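Local coordinates for protein 6-phospho-beta-glucosidase (Thermotoga maritima, PDB 1UP7) that hydrolyses cellobiose 6'-phosphate to glucose 6-phosphate and glucose, using NAD+ and a manganese ion as cofactors, at residues L307-N321 against V333-T347. Numbering follows the deposited sequence.
Sequences LETDEGKIHIVNTRN and VLEIPCYVRSGRVHT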
ATOM      1  N   LEU A 307     -12.226  28.151  -4.695  1.00 18.63           N
ATOM      2  CA  LEU A 307     -13.160  27.089  -5.082  1.00 18.65           C
ATOM      3  C   LEU A 307     -14.095  27.584  -6.180  1.00 19.13           C
ATOM      4  O   LEU A 307     -14.574  26.792  -6.988  1.00 19.41           O
ATOM      5  CB  LEU A 307     -13.982  26.663  -3.875  1.00 17.98           C
ATOM      6  CG  LEU A 307     -13.956  25.267  -3.231  1.00 18.00           C
ATOM      7  CD1 LEU A 307     -12.999  24.269  -3.830  1.00 17.52           C
ATOM      8  CD2 LEU A 307     -13.727  25.399  -1.790  1.00 16.55           C
ATOM      9  N   GLU A 308     -14.329  28.894  -6.228  1.00 19.20           N
ATOM     10  CA  GLU A 308     -15.192  29.495  -7.259  1.00 19.61           C
ATOM     11  C   GLU A 308     -14.519  29.820  -8.586  1.00 19.30           C
ATOM     12  O   GLU A 308     -15.181  29.787  -9.592  1.00 19.85           O
ATOM     13  CB  GLU A 308     -15.873  30.766  -6.727  1.00 19.71           C
ATOM     14  CG  GLU A 308     -17.069  30.471  -5.861  1.00 19.98           C
ATOM     15  CD  GLU A 308     -18.174  29.836  -6.672  1.00 23.40           C
ATOM     16  OE1 GLU A 308     -18.756  30.563  -7.510  1.00 23.90           O
ATOM     17  OE2 GLU A 308     -18.436  28.613  -6.500  1.00 22.53           O
ATOM     18  N   THR A 309     -13.233  30.155  -8.591  1.00 19.17           N
ATOM     19  CA  THR A 309     -12.538  30.442  -9.852  1.00 18.57           C
ATOM     20  C   THR A 309     -11.846  29.194 -10.399  1.00 18.68           C
ATOM     21  O   THR A 309     -11.811  28.136  -9.757  1.00 18.45           O
ATOM     22  CB  THR A 309     -11.453  31.515  -9.667  1.00 18.53           C
ATOM     23  OG1 THR A 309     -10.461  30.993  -8.764  1.00 18.19           O
ATOM     24  CG2 THR A 309     -12.017  32.779  -9.019  1.00 16.07           C
ATOM     25  N   ASP A 310     -11.243  29.367 -11.563  1.00 18.41           N
ATOM     26  CA  ASP A 310     -10.530  28.314 -12.217  1.00 18.36           C
ATOM     27  C   ASP A 310      -9.031  28.587 -12.254  1.00 18.41           C
ATOM     28  O   ASP A 310      -8.320  28.009 -13.066  1.00 18.38           O
ATOM     29  CB  ASP A 310     -11.160  28.105 -13.615  1.00 18.23           C
ATOM     30  CG  ASP A 310     -10.787  26.771 -14.224  1.00 16.89           C
ATOM     31  OD1 ASP A 310     -10.974  25.728 -13.566  1.00 14.38           O
ATOM     32  OD2 ASP A 310     -10.254  26.694 -15.334  1.00 15.40           O
ATOM     33  N   GLU A 311      -8.561  29.439 -11.335  1.00 19.09           N
ATOM     34  CA  GLU A 311      -7.155  29.841 -11.239  1.00 19.55           C
ATOM     35  C   GLU A 311      -6.250  28.686 -10.801  1.00 18.95           C
ATOM     36  O   GLU A 311      -5.240  28.410 -11.451  1.00 18.69           O
ATOM     37  CB  GLU A 311      -7.048  30.930 -10.204  1.00 19.88           C
ATOM     38  CG  GLU A 311      -7.138  32.341 -10.727  1.00 23.97           C
ATOM     39  CD  GLU A 311      -6.163  33.216  -9.968  1.00 28.85           C
ATOM     40  OE1 GLU A 311      -6.378  33.399  -8.734  1.00 28.43           O
ATOM     41  OE2 GLU A 311      -5.157  33.674 -10.592  1.00 30.60           O
ATOM     42  N   GLY A 312      -6.621  28.043  -9.690  1.00 18.30           N
ATOM     43  CA  GLY A 312      -5.786  27.065  -9.006  1.00 18.16           C
ATOM     44  C   GLY A 312      -4.873  27.733  -7.988  1.00 17.99           C
ATOM     45  O   GLY A 312      -3.944  28.438  -8.362  1.00 18.02           O
ATOM     46  N   LYS A 313      -5.163  27.533  -6.702  1.00 17.85           N
ATOM     47  CA  LYS A 313      -4.414  28.163  -5.621  1.00 17.73           C
ATOM     48  C   LYS A 313      -4.188  27.148  -4.524  1.00 17.26           C
ATOM     49  O   LYS A 313      -4.928  26.170  -4.447  1.00 17.05           O
ATOM     50  CB  LYS A 313      -5.155  29.391  -5.103  1.00 17.41           C
ATOM     51  CG  LYS A 313      -5.415  30.464  -6.189  1.00 18.48           C
ATOM     52  CD  LYS A 313      -4.402  31.583  -6.151  1.00 22.34           C
ATOM     53  CE  LYS A 313      -3.589  31.670  -7.451  1.00 27.59           C
ATOM     54  NZ  LYS A 313      -3.719  32.995  -8.166  1.00 28.33           N
ATOM     55  N   ILE A 314      -3.161  27.360  -3.702  1.00 16.72           N
ATOM     56  CA  ILE A 314      -2.864  26.453  -2.612  1.00 15.91           C
ATOM     57  C   ILE A 314      -3.521  26.886  -1.321  1.00 16.42           C
ATOM     58  O   ILE A 314      -3.403  28.023  -0.911  1.00 16.49           O
ATOM     59  CB  ILE A 314      -1.354  26.297  -2.419  1.00 15.74           C
ATOM     60  CG1 ILE A 314      -0.681  25.867  -3.745  1.00 14.65           C
ATOM     61  CG2 ILE A 314      -1.040  25.383  -1.181  1.00 12.27           C
ATOM     62  CD1 ILE A 314      -1.347  24.696  -4.462  1.00 13.37           C
ATOM     63  N   HIS A 315      -4.215  25.946  -0.690  1.00 16.93           N
ATOM     64  CA  HIS A 315      -4.774  26.118   0.645  1.00 17.52           C
ATOM     65  C   HIS A 315      -4.486  24.904   1.495  1.00 17.46           C
ATOM     66  O   HIS A 315      -4.629  23.778   1.021  1.00 17.36           O
ATOM     67  CB  HIS A 315      -6.289  26.340   0.565  1.00 17.19           C
ATOM     68  CG  HIS A 315      -6.642  27.613  -0.113  1.00 18.86           C
ATOM     69  ND1 HIS A 315      -6.516  28.840   0.505  1.00 21.36           N
ATOM     70  CD2 HIS A 315      -6.999  27.866  -1.395  1.00 18.82           C
ATOM     71  CE1 HIS A 315      -6.832  29.792  -0.355  1.00 21.80           C
ATOM     72  NE2 HIS A 315      -7.133  29.225  -1.513  1.00 20.57           N
ATOM     73  N   ILE A 316      -4.083  25.135   2.740  1.00 17.16           N
ATOM     74  CA  ILE A 316      -3.870  24.038   3.652  1.00 17.24           C
ATOM     75  C   ILE A 316      -5.165  23.734   4.346  1.00 17.64           C
ATOM     76  O   ILE A 316      -5.745  24.574   5.004  1.00 17.93           O
ATOM     77  CB  ILE A 316      -2.750  24.302   4.654  1.00 17.17           C
ATOM     78  CG1 ILE A 316      -1.447  24.635   3.915  1.00 16.79           C
ATOM     79  CG2 ILE A 316      -2.584  23.068   5.529  1.00 15.74           C
ATOM     80  CD1 ILE A 316      -0.338  25.200   4.810  1.00 17.79           C
ATOM     81  N   VAL A 317      -5.594  22.493   4.228  1.00 17.75           N
ATOM     82  CA  VAL A 317      -6.979  22.144   4.438  1.00 17.94           C
ATOM     83  C   VAL A 317      -7.020  20.718   5.018  1.00 18.20           C
ATOM     84  O   VAL A 317      -6.059  19.979   4.873  1.00 17.99           O
ATOM     85  CB  VAL A 317      -7.645  22.325   3.038  1.00 18.75           C
ATOM     86  CG1 VAL A 317      -8.308  21.061   2.446  1.00 17.97           C
ATOM     87  CG2 VAL A 317      -8.474  23.611   2.973  1.00 18.50           C
ATOM     88  N   ASN A 318      -8.086  20.355   5.732  1.00 18.32           N
ATOM     89  CA  ASN A 318      -8.252  18.967   6.208  1.00 18.32           C
ATOM     90  C   ASN A 318      -8.995  18.129   5.201  1.00 18.80           C
ATOM     91  O   ASN A 318     -10.132  18.442   4.837  1.00 19.14           O
ATOM     92  CB  ASN A 318      -8.980  18.868   7.551  1.00 17.63           C
ATOM     93  CG  ASN A 318      -8.191  19.459   8.664  1.00 17.97           C
ATOM     94  OD1 ASN A 318      -7.550  18.758   9.457  1.00 18.02           O
ATOM     95  ND2 ASN A 318      -8.198  20.772   8.725  1.00 18.27           N
ATOM     96  N   THR A 319      -8.353  17.048   4.773  1.00 18.72           N
ATOM     97  CA  THR A 319      -8.840  16.235   3.681  1.00 18.36           C
ATOM     98  C   THR A 319      -8.072  14.909   3.673  1.00 18.67           C
ATOM     99  O   THR A 319      -7.080  14.770   4.414  1.00 18.65           O
ATOM    100  CB  THR A 319      -8.656  17.020   2.375  1.00 18.40           C
ATOM    101  OG1 THR A 319      -9.368  16.358   1.331  1.00 19.51           O
ATOM    102  CG2 THR A 319      -7.200  16.997   1.910  1.00 16.67           C
ATOM    103  N   ARG A 320      -8.528  13.943   2.865  1.00 18.10           N
ATOM    104  CA  ARG A 320      -7.827  12.657   2.752  1.00 18.65           C
ATOM    105  C   ARG A 320      -6.431  12.821   2.204  1.00 18.21           C
ATOM    106  O   ARG A 320      -6.234  13.529   1.242  1.00 19.09           O
ATOM    107  CB  ARG A 320      -8.568  11.684   1.856  1.00 18.65           C
ATOM    108  CG  ARG A 320      -9.831  11.086   2.429  1.00 20.37           C
ATOM    109  CD  ARG A 320     -10.425  10.021   1.504  1.00 20.77           C
ATOM    110  NE  ARG A 320     -11.620   9.413   2.058  1.00 22.53           N
ATOM    111  CZ  ARG A 320     -12.625   8.943   1.313  1.00 25.31           C
ATOM    112  NH1 ARG A 320     -12.573   9.012  -0.000  1.00 23.15           N
ATOM    113  NH2 ARG A 320     -13.679   8.374   1.879  1.00 26.12           N
ATOM    114  N   ASN A 321      -5.475  12.143   2.827  1.00 18.27           N
ATOM    115  CA  ASN A 321      -4.074  12.140   2.441  1.00 18.22           C
ATOM    116  C   ASN A 321      -3.906  11.983   0.930  1.00 18.96           C
ATOM    117  O   ASN A 321      -3.277  12.835   0.283  1.00 18.36           O
ATOM    118  CB  ASN A 321      -3.388  11.013   3.220  1.00 17.82           C
ATOM    119  CG  ASN A 321      -1.888  10.868   2.929  1.00 17.31           C
ATOM    120  OD1 ASN A 321      -1.209  11.804   2.466  1.00 16.78           O
ATOM    121  ND2 ASN A 321      -1.359   9.673   3.240  1.00 12.17           N
ATOM    122  N   VAL A 333      -7.422  11.282   6.993  1.00 18.01           N
ATOM    123  CA  VAL A 333      -7.643  12.728   6.876  1.00 17.36           C
ATOM    124  C   VAL A 333      -6.478  13.451   7.564  1.00 17.78           C
ATOM    125  O   VAL A 333      -6.172  13.181   8.742  1.00 17.86           O
ATOM    126  CB  VAL A 333      -8.997  13.180   7.483  1.00 17.36           C
ATOM    127  CG1 VAL A 333      -9.027  14.681   7.704  1.00 14.14           C
ATOM    128  CG2 VAL A 333     -10.186  12.717   6.581  1.00 15.95           C
ATOM    129  N   LEU A 334      -5.820  14.330   6.816  1.00 17.39           N
ATOM    130  CA  LEU A 334      -4.723  15.130   7.315  1.00 17.46           C
ATOM    131  C   LEU A 334      -4.994  16.601   7.023  1.00 17.70           C
ATOM    132  O   LEU A 334      -5.861  16.934   6.215  1.00 16.92           O
ATOM    133  CB  LEU A 334      -3.414  14.726   6.614  1.00 17.00           C
ATOM    134  CG  LEU A 334      -3.012  13.259   6.752  1.00 17.11           C
ATOM    135  CD1 LEU A 334      -1.787  12.979   5.877  1.00 16.15           C
ATOM    136  CD2 LEU A 334      -2.790  12.890   8.211  1.00 15.02           C
ATOM    137  N   GLU A 335      -4.228  17.468   7.673  1.00 17.66           N
ATOM    138  CA  GLU A 335      -4.207  18.891   7.337  1.00 17.62           C
ATOM    139  C   GLU A 335      -2.940  19.130   6.490  1.00 17.06           C
ATOM    140  O   GLU A 335      -1.830  18.986   6.987  1.00 17.26           O
ATOM    141  CB  GLU A 335      -4.246  19.714   8.641  1.00 17.23           C
ATOM    142  CG  GLU A 335      -4.299  21.225   8.467  1.00 18.40           C
ATOM    143  CD  GLU A 335      -4.504  21.950   9.799  1.00 19.33           C
ATOM    144  OE1 GLU A 335      -3.510  22.294  10.480  1.00 17.51           O
ATOM    145  OE2 GLU A 335      -5.687  22.160  10.165  1.00 21.34           O
ATOM    146  N   ILE A 336      -3.125  19.460   5.216  1.00 16.59           N
ATOM    147  CA  ILE A 336      -2.074  19.394   4.184  1.00 16.33           C
ATOM    148  C   ILE A 336      -2.372  20.420   3.081  1.00 17.15           C
ATOM    149  O   ILE A 336      -3.539  20.802   2.893  1.00 17.20           O
ATOM    150  CB  ILE A 336      -1.974  17.959   3.552  1.00 15.07           C
ATOM    151  CG1 ILE A 336      -3.389  17.427   3.189  1.00 14.94           C
ATOM    152  CG2 ILE A 336      -1.224  16.984   4.482  1.00 13.26           C
ATOM    153  CD1 ILE A 336      -3.407  16.013   2.482  1.00 14.64           C
ATOM    154  N   PRO A 337      -1.343  20.862   2.355  1.00 16.98           N
ATOM    155  CA  PRO A 337      -1.520  21.804   1.257  1.00 17.16           C
ATOM    156  C   PRO A 337      -2.202  21.152   0.067  1.00 17.57           C
ATOM    157  O   PRO A 337      -1.806  20.056  -0.343  1.00 18.18           O
ATOM    158  CB  PRO A 337      -0.081  22.160   0.874  1.00 17.29           C
ATOM    159  CG  PRO A 337       0.755  21.743   2.073  1.00 17.30           C
ATOM    160  CD  PRO A 337       0.072  20.498   2.534  1.00 16.92           C
ATOM    161  N   CYS A 338      -3.218  21.820  -0.481  1.00 17.30           N
ATOM    162  CA  CYS A 338      -3.984  21.311  -1.620  1.00 17.13           C
ATOM    163  C   CYS A 338      -4.136  22.352  -2.715  1.00 16.87           C
ATOM    164  O   CYS A 338      -4.142  23.551  -2.462  1.00 16.83           O
ATOM    165  CB  CYS A 338      -5.383  20.834  -1.198  1.00 16.42           C
ATOM    166  SG  CYS A 338      -5.325  19.544   0.047  1.00 18.59           S
ATOM    167  N   TYR A 339      -4.219  21.854  -3.941  1.00 16.42           N
ATOM    168  CA  TYR A 339      -4.436  22.675  -5.108  1.00 16.14           C
ATOM    169  C   TYR A 339      -5.950  22.799  -5.233  1.00 16.49           C
ATOM    170  O   TYR A 339      -6.667  21.815  -5.397  1.00 16.75           O
ATOM    171  CB  TYR A 339      -3.838  22.002  -6.329  1.00 14.97           C
ATOM    172  CG  TYR A 339      -4.071  22.715  -7.635  1.00 12.73           C
ATOM    173  CD1 TYR A 339      -3.366  23.874  -7.956  1.00 11.54           C
ATOM    174  CD2 TYR A 339      -4.959  22.205  -8.576  1.00 11.09           C
ATOM    175  CE1 TYR A 339      -3.545  24.505  -9.154  1.00  8.75           C
ATOM    176  CE2 TYR A 339      -5.138  22.822  -9.805  1.00  9.21           C
ATOM    177  CZ  TYR A 339      -4.433  23.979 -10.087  1.00  9.42           C
ATOM    178  OH  TYR A 339      -4.617  24.611 -11.297  1.00 10.73           O
ATOM    179  N   VAL A 340      -6.439  24.013  -5.109  1.00 16.52           N
ATOM    180  CA  VAL A 340      -7.871  24.226  -4.996  1.00 16.43           C
ATOM    181  C   VAL A 340      -8.337  24.953  -6.265  1.00 16.81           C
ATOM    182  O   VAL A 340      -7.840  26.039  -6.608  1.00 17.05           O
ATOM    183  CB  VAL A 340      -8.231  25.011  -3.699  1.00 16.09           C
ATOM    184  CG1 VAL A 340      -9.702  25.393  -3.676  1.00 15.42           C
ATOM    185  CG2 VAL A 340      -7.886  24.204  -2.452  1.00 15.42           C
ATOM    186  N   ARG A 341      -9.262  24.330  -6.988  1.00 16.84           N
ATOM    187  CA  ARG A 341      -9.665  24.879  -8.276  1.00 17.10           C
ATOM    188  C   ARG A 341     -11.049  24.407  -8.656  1.00 17.37           C
ATOM    189  O   ARG A 341     -11.318  23.213  -8.669  1.00 18.08           O
ATOM    190  CB  ARG A 341      -8.655  24.455  -9.328  1.00 16.94           C
ATOM    191  CG  ARG A 341      -8.972  24.793 -10.736  1.00 13.36           C
ATOM    192  CD  ARG A 341      -7.778  24.484 -11.635  1.00 10.62           C
ATOM    193  NE  ARG A 341      -8.099  24.797 -13.023  1.00 12.29           N
ATOM    194  CZ  ARG A 341      -7.233  24.826 -14.023  1.00 10.24           C
ATOM    195  NH1 ARG A 341      -5.942  24.578 -13.814  1.00  7.42           N
ATOM    196  NH2 ARG A 341      -7.676  25.129 -15.239  1.00  8.32           N
ATOM    197  N   SER A 342     -11.921  25.352  -8.971  1.00 17.44           N
ATOM    198  CA  SER A 342     -13.235  25.066  -9.558  1.00 17.64           C
ATOM    199  C   SER A 342     -14.024  23.974  -8.840  1.00 17.98           C
ATOM    200  O   SER A 342     -14.438  22.987  -9.438  1.00 18.30           O
ATOM    201  CB  SER A 342     -13.111  24.700 -11.023  1.00 16.84           C
ATOM    202  OG  SER A 342     -12.830  25.863 -11.774  1.00 19.06           O
ATOM    203  N   GLY A 343     -14.239  24.149  -7.553  1.00 17.93           N
ATOM    204  CA  GLY A 343     -15.012  23.198  -6.793  1.00 18.19           C
ATOM    205  C   GLY A 343     -14.258  21.957  -6.337  1.00 18.82           C
ATOM    206  O   GLY A 343     -14.832  21.122  -5.638  1.00 18.39           O
ATOM    207  N   ARG A 344     -12.991  21.803  -6.725  1.00 19.40           N
ATOM    208  CA  ARG A 344     -12.249  20.587  -6.326  1.00 19.57           C
ATOM    209  C   ARG A 344     -10.970  20.884  -5.552  1.00 19.33           C
ATOM    210  O   ARG A 344     -10.384  21.963  -5.663  1.00 19.26           O
ATOM    211  CB  ARG A 344     -11.994  19.634  -7.512  1.00 20.30           C
ATOM    212  CG  ARG A 344     -13.086  19.571  -8.609  1.00 22.00           C
ATOM    213  CD  ARG A 344     -12.550  18.908  -9.929  1.00 29.44           C
ATOM    214  NE  ARG A 344     -12.505  19.781 -11.130  1.00 32.68           N
ATOM    215  CZ  ARG A 344     -11.451  20.512 -11.526  1.00 30.89           C
ATOM    216  NH1 ARG A 344     -10.327  20.544 -10.804  1.00 29.53           N
ATOM    217  NH2 ARG A 344     -11.544  21.249 -12.631  1.00 29.86           N
ATOM    218  N   VAL A 345     -10.572  19.907  -4.757  1.00 19.19           N
ATOM    219  CA  VAL A 345      -9.460  20.016  -3.849  1.00 19.77           C
ATOM    220  C   VAL A 345      -8.543  18.892  -4.285  1.00 19.86           C
ATOM    221  O   VAL A 345      -8.937  17.746  -4.238  1.00 20.77           O
ATOM    222  CB  VAL A 345      -9.955  19.831  -2.369  1.00 19.99           C
ATOM    223  CG1 VAL A 345      -8.811  19.593  -1.389  1.00 21.09           C
ATOM    224  CG2 VAL A 345     -10.709  21.054  -1.924  1.00 20.35           C
ATOM    225  N   HIS A 346      -7.344  19.206  -4.757  1.00 19.32           N
ATOM    226  CA  HIS A 346      -6.419  18.148  -5.109  1.00 18.82           C
ATOM    227  C   HIS A 346      -5.223  18.193  -4.185  1.00 18.64           C
ATOM    228  O   HIS A 346      -4.579  19.208  -3.980  1.00 19.65           O
ATOM    229  CB  HIS A 346      -5.988  18.232  -6.561  1.00 18.66           C
ATOM    230  CG  HIS A 346      -7.129  18.221  -7.524  1.00 20.24           C
ATOM    231  ND1 HIS A 346      -7.691  17.053  -7.999  1.00 22.38           N
ATOM    232  CD2 HIS A 346      -7.814  19.233  -8.107  1.00 19.61           C
ATOM    233  CE1 HIS A 346      -8.687  17.351  -8.815  1.00 21.29           C
ATOM    234  NE2 HIS A 346      -8.775  18.666  -8.903  1.00 20.32           N
ATOM    235  N   THR A 347      -4.949  17.059  -3.636  1.00 18.05           N
ATOM    236  CA  THR A 347      -3.787  16.812  -2.843  1.00 18.73           C
ATOM    237  C   THR A 347      -2.476  16.843  -3.674  1.00 18.10           C
ATOM    238  O   THR A 347      -2.440  16.395  -4.821  1.00 17.27           O
ATOM    239  CB  THR A 347      -4.113  15.469  -2.165  1.00 18.37           C
ATOM    240  OG1 THR A 347      -4.592  15.738  -0.829  1.00 21.35           O
ATOM    241  CG2 THR A 347      -2.956  14.635  -2.007  1.00 20.26           C
TER
HETATM  242  O   HOH W   1      -8.802  28.800  -7.871  1.00 33.44           O
HETATM  243  O   HOH W   2      -6.957  24.114   7.778  1.00 33.42           O
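Asp310 OD1 accepts two hydrogen bonds from the 333-347 segment: the hydroxyl OG of Ser342 at 2.6 Å, near the carboxylate plane on its anti side, and NE of Arg341 at 3.1 Å, from above that plane. Arg341 NH2 completes a side-on salt bridge to Asp310 OD2 at 3.0 Å, with the carboxylate and guanidinium planes 73° apart. Arginine suits this place because its chain, extended from CG to NE, carries a flat group with donors on several edges: NH1 bonds to Tyr339 OH, and NH2 also reaches the backbone O of Glu183 of the second subunit. A leucine here, without the guanidinium, would probably leave the Asp310 carboxylate without its charged mate and freer to turn, and the Tyr339 hydroxyl and that intersubunit carbonyl without this donor. Just beyond, the type I' turn from Arg341 to Arg344 is pinned by Ser342 N on Thr309 O; at Gly343 a CB would press against the Ser342 carbonyl O.

From this end, strands 313-320 and 333-341 pair antiparallel through four hydrogen-bonded pairs, Lys313-Val340 to Thr319-Leu334, each exchanging two N-H...O bonds; the tight turn returns the chain as 344-347, giving a three-stranded meander in the C-terminal domain of this family 4 glycosidase. Gly312 CA lies 3.4 Å from Tyr339 CE1, where a CB would collide with OH. On one face compact side chains pack together: Val317 CG1 meets Val345 CG1 of the third strand tip to tip at 4.1 Å, while Thr319 CG2 rests on Cys338 SG. Across the other, Ile316 CG1 lies alongside Pro337 CG at 4.1 Å; in this non-hydrogen-bonded pair proline's missing N-H costs the ladder nothing.

Farther along, Asn318 ND2 donates to the anti lone pair of Glu335 OE2 at 3.2 Å and also bonds to Gly162 O. With CG anti to the backbone N (chi1 -177°), Glu335 extends its carboxylate to Tyr189 and Asn193, beside Cys164, a manganese-binding residue of this enzyme.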